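Local coordinates for diguanylate cyclase/phosphodiesterase-domain containing protein (Thermotoga maritima MSB8, PDB 6KHU) that is a putative diguanylate cyclase of the GGDEF family, although its degenerate signature motif leaves cyclic di-GMP synthesis uncertain, at residues Thr31-Glu43 against Ile93-Ile107. Residues are numbered along the deposited sequence; the frame is centred on the assembly and turned at random.
Sequences TIFFVKTKVSKNE and IKNHIESIGGIEYSI. With ZN (zinc ion), chain C.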
# COMPACT_ATOMS: atom_id res chain seq x y z
N THR A 31 1.31 7.99 -3.88
CA THR A 31 1.33 6.68 -4.51
C THR A 31 0.64 5.65 -3.63
O THR A 31 0.80 5.67 -2.40
CB THR A 31 2.78 6.26 -4.82
OG1 THR A 31 3.33 7.21 -5.75
CG2 THR A 31 2.83 4.88 -5.44
N ILE A 32 -0.15 4.78 -4.26
CA ILE A 32 -0.85 3.68 -3.60
C ILE A 32 -0.14 2.38 -3.95
O ILE A 32 0.14 2.12 -5.13
CB ILE A 32 -2.32 3.61 -4.04
CG1 ILE A 32 -3.04 4.94 -3.76
CG2 ILE A 32 -3.03 2.46 -3.34
CD1 ILE A 32 -4.43 5.02 -4.37
N PHE A 33 0.15 1.57 -2.94
CA PHE A 33 0.73 0.25 -3.14
C PHE A 33 -0.25 -0.80 -2.65
O PHE A 33 -0.86 -0.63 -1.58
CB PHE A 33 2.09 0.08 -2.39
CG PHE A 33 3.17 1.05 -2.80
CD1 PHE A 33 3.18 2.34 -2.32
CD2 PHE A 33 4.20 0.64 -3.63
CE1 PHE A 33 4.17 3.23 -2.67
CE2 PHE A 33 5.20 1.53 -4.00
CZ PHE A 33 5.18 2.83 -3.52
N PHE A 34 -0.40 -1.89 -3.41
CA PHE A 34 -1.11 -3.09 -2.98
C PHE A 34 -0.15 -4.26 -2.87
O PHE A 34 0.67 -4.48 -3.77
CB PHE A 34 -2.22 -3.47 -3.98
CG PHE A 34 -3.55 -2.82 -3.72
CD1 PHE A 34 -3.63 -1.51 -3.28
CD2 PHE A 34 -4.73 -3.54 -3.95
CE1 PHE A 34 -4.87 -0.91 -3.06
CE2 PHE A 34 -5.97 -2.95 -3.74
CZ PHE A 34 -6.05 -1.63 -3.29
N VAL A 35 -0.26 -5.03 -1.79
CA VAL A 35 0.50 -6.28 -1.63
C VAL A 35 -0.48 -7.39 -1.26
O VAL A 35 -1.16 -7.31 -0.24
CB VAL A 35 1.60 -6.15 -0.55
CG1 VAL A 35 2.32 -7.49 -0.37
CG2 VAL A 35 2.60 -5.07 -0.93
N LYS A 36 -0.57 -8.41 -2.10
CA LYS A 36 -1.39 -9.58 -1.82
C LYS A 36 -0.49 -10.76 -1.50
O LYS A 36 0.41 -11.09 -2.27
CB LYS A 36 -2.30 -9.93 -3.01
CG LYS A 36 -3.12 -11.20 -2.77
CD LYS A 36 -4.28 -11.33 -3.76
CE LYS A 36 -4.96 -12.69 -3.58
NZ LYS A 36 -6.11 -12.89 -4.51
N THR A 37 -0.73 -11.39 -0.35
CA THR A 37 0.01 -12.59 0.04
C THR A 37 -0.68 -13.82 -0.52
O THR A 37 -1.91 -13.94 -0.46
CB THR A 37 0.11 -12.73 1.56
OG1 THR A 37 -1.21 -12.72 2.13
CG2 THR A 37 0.90 -11.59 2.14
N LYS A 38 0.13 -14.73 -1.05
CA LYS A 38 -0.37 -15.94 -1.68
C LYS A 38 0.35 -17.14 -1.05
O LYS A 38 1.14 -17.82 -1.70
CB LYS A 38 -0.19 -15.88 -3.20
CG LYS A 38 -1.07 -14.81 -3.86
CD LYS A 38 -0.66 -14.49 -5.29
CE LYS A 38 -1.73 -13.62 -5.95
NZ LYS A 38 -1.27 -12.97 -7.22
N VAL A 39 0.07 -17.38 0.23
CA VAL A 39 0.71 -18.45 0.98
C VAL A 39 -0.36 -19.40 1.50
O VAL A 39 -1.56 -19.11 1.47
CB VAL A 39 1.58 -17.93 2.14
CG1 VAL A 39 2.74 -17.11 1.60
CG2 VAL A 39 0.73 -17.14 3.13
N SER A 40 0.10 -20.56 1.98
CA SER A 40 -0.79 -21.57 2.53
C SER A 40 -1.55 -21.03 3.73
O SER A 40 -1.15 -20.05 4.37
CB SER A 40 0.00 -22.81 2.93
OG SER A 40 1.07 -23.05 2.03
N LYS A 41 -2.67 -21.69 4.05
CA LYS A 41 -3.54 -21.22 5.11
C LYS A 41 -2.80 -21.08 6.44
O LYS A 41 -2.96 -20.08 7.15
CB LYS A 41 -4.73 -22.17 5.27
CG LYS A 41 -5.98 -21.74 4.52
CD LYS A 41 -6.31 -20.28 4.77
CE LYS A 41 -7.40 -20.13 5.83
NZ LYS A 41 -7.94 -18.74 5.88
N ASN A 42 -1.96 -22.06 6.78
CA ASN A 42 -1.33 -22.11 8.09
C ASN A 42 0.02 -21.39 8.13
O ASN A 42 0.75 -21.53 9.11
CB ASN A 42 -1.16 -23.56 8.54
CG ASN A 42 -2.41 -24.10 9.23
OD1 ASN A 42 -3.46 -24.26 8.60
ND2 ASN A 42 -2.30 -24.38 10.53
N GLU A 43 0.35 -20.62 7.09
CA GLU A 43 1.39 -19.61 7.19
C GLU A 43 0.86 -18.20 6.93
O GLU A 43 1.64 -17.25 6.93
CB GLU A 43 2.53 -19.92 6.22
CG GLU A 43 2.13 -20.74 5.01
CD GLU A 43 3.33 -21.11 4.15
OE1 GLU A 43 4.42 -21.33 4.72
OE2 GLU A 43 3.18 -21.18 2.91
N ILE A 93 10.24 -2.60 -0.46
CA ILE A 93 9.27 -3.58 0.05
C ILE A 93 9.67 -4.98 -0.40
O ILE A 93 9.68 -5.93 0.41
CB ILE A 93 7.85 -3.21 -0.40
CG1 ILE A 93 7.41 -1.87 0.21
CG2 ILE A 93 6.87 -4.34 -0.02
CD1 ILE A 93 6.26 -1.21 -0.52
N LYS A 94 10.02 -5.13 -1.68
CA LYS A 94 10.40 -6.45 -2.21
C LYS A 94 11.65 -6.99 -1.51
O LYS A 94 11.69 -8.17 -1.14
CB LYS A 94 10.63 -6.36 -3.72
CG LYS A 94 9.35 -6.05 -4.53
CD LYS A 94 9.40 -6.58 -5.97
CE LYS A 94 10.36 -5.78 -6.82
NZ LYS A 94 10.22 -6.08 -8.28
N ASN A 95 12.65 -6.13 -1.31
CA ASN A 95 13.87 -6.53 -0.59
C ASN A 95 13.56 -7.02 0.82
O ASN A 95 14.15 -8.00 1.28
CB ASN A 95 14.85 -5.36 -0.53
CG ASN A 95 15.47 -5.04 -1.88
OD1 ASN A 95 15.30 -5.78 -2.84
ND2 ASN A 95 16.21 -3.93 -1.94
N HIS A 96 12.65 -6.34 1.53
CA HIS A 96 12.30 -6.81 2.87
C HIS A 96 11.60 -8.16 2.82
O HIS A 96 11.88 -9.05 3.63
CB HIS A 96 11.43 -5.78 3.59
CG HIS A 96 12.21 -4.61 4.12
ND1 HIS A 96 12.78 -3.67 3.30
CD2 HIS A 96 12.52 -4.25 5.39
CE1 HIS A 96 13.42 -2.77 4.04
NE2 HIS A 96 13.28 -3.11 5.31
N ILE A 97 10.66 -8.33 1.88
CA ILE A 97 10.01 -9.62 1.73
C ILE A 97 11.02 -10.68 1.30
O ILE A 97 10.97 -11.83 1.76
CB ILE A 97 8.82 -9.52 0.75
CG1 ILE A 97 7.89 -8.37 1.17
CG2 ILE A 97 8.04 -10.83 0.71
CD1 ILE A 97 6.68 -8.20 0.29
N GLU A 98 11.99 -10.30 0.46
CA GLU A 98 13.05 -11.23 0.07
C GLU A 98 13.89 -11.63 1.28
O GLU A 98 14.19 -12.81 1.48
CB GLU A 98 13.95 -10.60 -1.01
CG GLU A 98 15.15 -11.49 -1.44
CD GLU A 98 15.92 -10.93 -2.64
OE1 GLU A 98 15.37 -10.04 -3.34
OE2 GLU A 98 17.07 -11.37 -2.89
N SER A 99 14.27 -10.65 2.10
CA SER A 99 15.04 -10.94 3.30
C SER A 99 14.35 -11.93 4.23
O SER A 99 15.04 -12.58 5.03
CB SER A 99 15.32 -9.64 4.06
OG SER A 99 16.58 -9.11 3.69
N ILE A 100 13.03 -12.06 4.15
CA ILE A 100 12.35 -13.06 4.97
C ILE A 100 12.49 -14.43 4.35
O ILE A 100 12.74 -15.42 5.04
CB ILE A 100 10.88 -12.69 5.17
CG1 ILE A 100 10.75 -11.33 5.85
CG2 ILE A 100 10.17 -13.78 5.96
CD1 ILE A 100 9.32 -10.83 5.97
N GLY A 101 12.30 -14.52 3.03
CA GLY A 101 12.31 -15.79 2.35
C GLY A 101 10.99 -16.52 2.46
O GLY A 101 10.30 -16.41 3.47
N GLY A 102 10.62 -17.26 1.41
CA GLY A 102 9.51 -18.19 1.47
C GLY A 102 8.12 -17.60 1.49
O GLY A 102 7.17 -18.32 1.80
N ILE A 103 7.96 -16.31 1.17
CA ILE A 103 6.64 -15.69 1.07
C ILE A 103 6.35 -15.43 -0.40
O ILE A 103 7.13 -14.75 -1.09
CB ILE A 103 6.55 -14.38 1.88
CG1 ILE A 103 6.85 -14.62 3.36
CG2 ILE A 103 5.16 -13.77 1.76
CD1 ILE A 103 6.78 -13.35 4.18
N GLU A 104 5.25 -15.98 -0.89
CA GLU A 104 4.80 -15.73 -2.25
C GLU A 104 3.80 -14.58 -2.23
O GLU A 104 2.89 -14.56 -1.40
CB GLU A 104 4.15 -16.99 -2.84
CG GLU A 104 4.52 -17.25 -4.29
CD GLU A 104 6.02 -17.43 -4.49
OE1 GLU A 104 6.58 -16.86 -5.45
OE2 GLU A 104 6.64 -18.15 -3.67
N TYR A 105 3.98 -13.63 -3.14
CA TYR A 105 3.17 -12.41 -3.10
C TYR A 105 3.17 -11.76 -4.48
O TYR A 105 4.00 -12.07 -5.34
CB TYR A 105 3.70 -11.42 -2.05
CG TYR A 105 5.01 -10.81 -2.49
CD1 TYR A 105 6.21 -11.54 -2.39
CD2 TYR A 105 5.07 -9.53 -3.02
CE1 TYR A 105 7.40 -10.99 -2.82
CE2 TYR A 105 6.25 -8.98 -3.43
CZ TYR A 105 7.42 -9.70 -3.33
OH TYR A 105 8.60 -9.14 -3.75
N SER A 106 2.24 -10.83 -4.65
CA SER A 106 2.21 -9.93 -5.80
C SER A 106 2.14 -8.50 -5.29
O SER A 106 1.50 -8.23 -4.27
CB SER A 106 1.01 -10.22 -6.71
OG SER A 106 1.02 -11.56 -7.18
N ILE A 107 2.81 -7.59 -5.99
CA ILE A 107 2.86 -6.20 -5.57
C ILE A 107 2.57 -5.34 -6.79
O ILE A 107 2.95 -5.68 -7.92
CB ILE A 107 4.22 -5.83 -4.94
CG1 ILE A 107 4.24 -4.38 -4.45
CG2 ILE A 107 5.35 -6.05 -5.92
CD1 ILE A 107 5.40 -4.08 -3.48
ZN ZN C . 14.00 -1.94 6.80
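Lys36 and Ser106 exchange backbone hydrogen bonds, Lys36 N to Ser106 O and Ser106 N to Lys36 O, each 3.0 Å long and nearly straight (N-H...O about 160°), defining an antiparallel hydrogen-bonded pair. The flanking pairs, Val35 with Ile107 and Thr37 with Tyr105, are non-hydrogen-bonded and turn their side chains to the tightly packed face covered by helix 86-100. The two methyls of Val35 divide the work: CG1, anti to the backbone N (chi1 177°), points to Ile97 CD1 and the Tyr105 ring, while CG2 meets Ile107 CD1 at 3.9 Å and lies near Ile93 CG2. Ile97 CD1 sits 3.8 Å above the centre of the Tyr105 ring, a CH-pi-like placement, and Ile93 CD1 reaches Phe33 CD2 at 4.2 Å.

The face carrying Lys36 and Ser106 is looser: both are partly exposed, Lys38 and Glu104 exposed, although helix 119-130 packs there. The extended chain of Lys38 rises over this face, placing NZ 2.7 Å from Ser106 OG in a hydrogen bond; NZ also hydrogen-bonds Val130 O and Ala131 O. Lys38 N bonds Glu104 O at 2.8 Å. Val39 CG1 and Ile103 CG2, 4.1 Å apart, form the partly exposed end of the helix-covered face. Facing helix 41-57, His96 NE2 and Glu57 OE1 bind the zinc ion. Strands 73-79 and 105-112, parallel about antiparallel strand 30-37, form with helix 86-100 a beta-alpha-beta crossover, consistent with the GGDEF-domain fold.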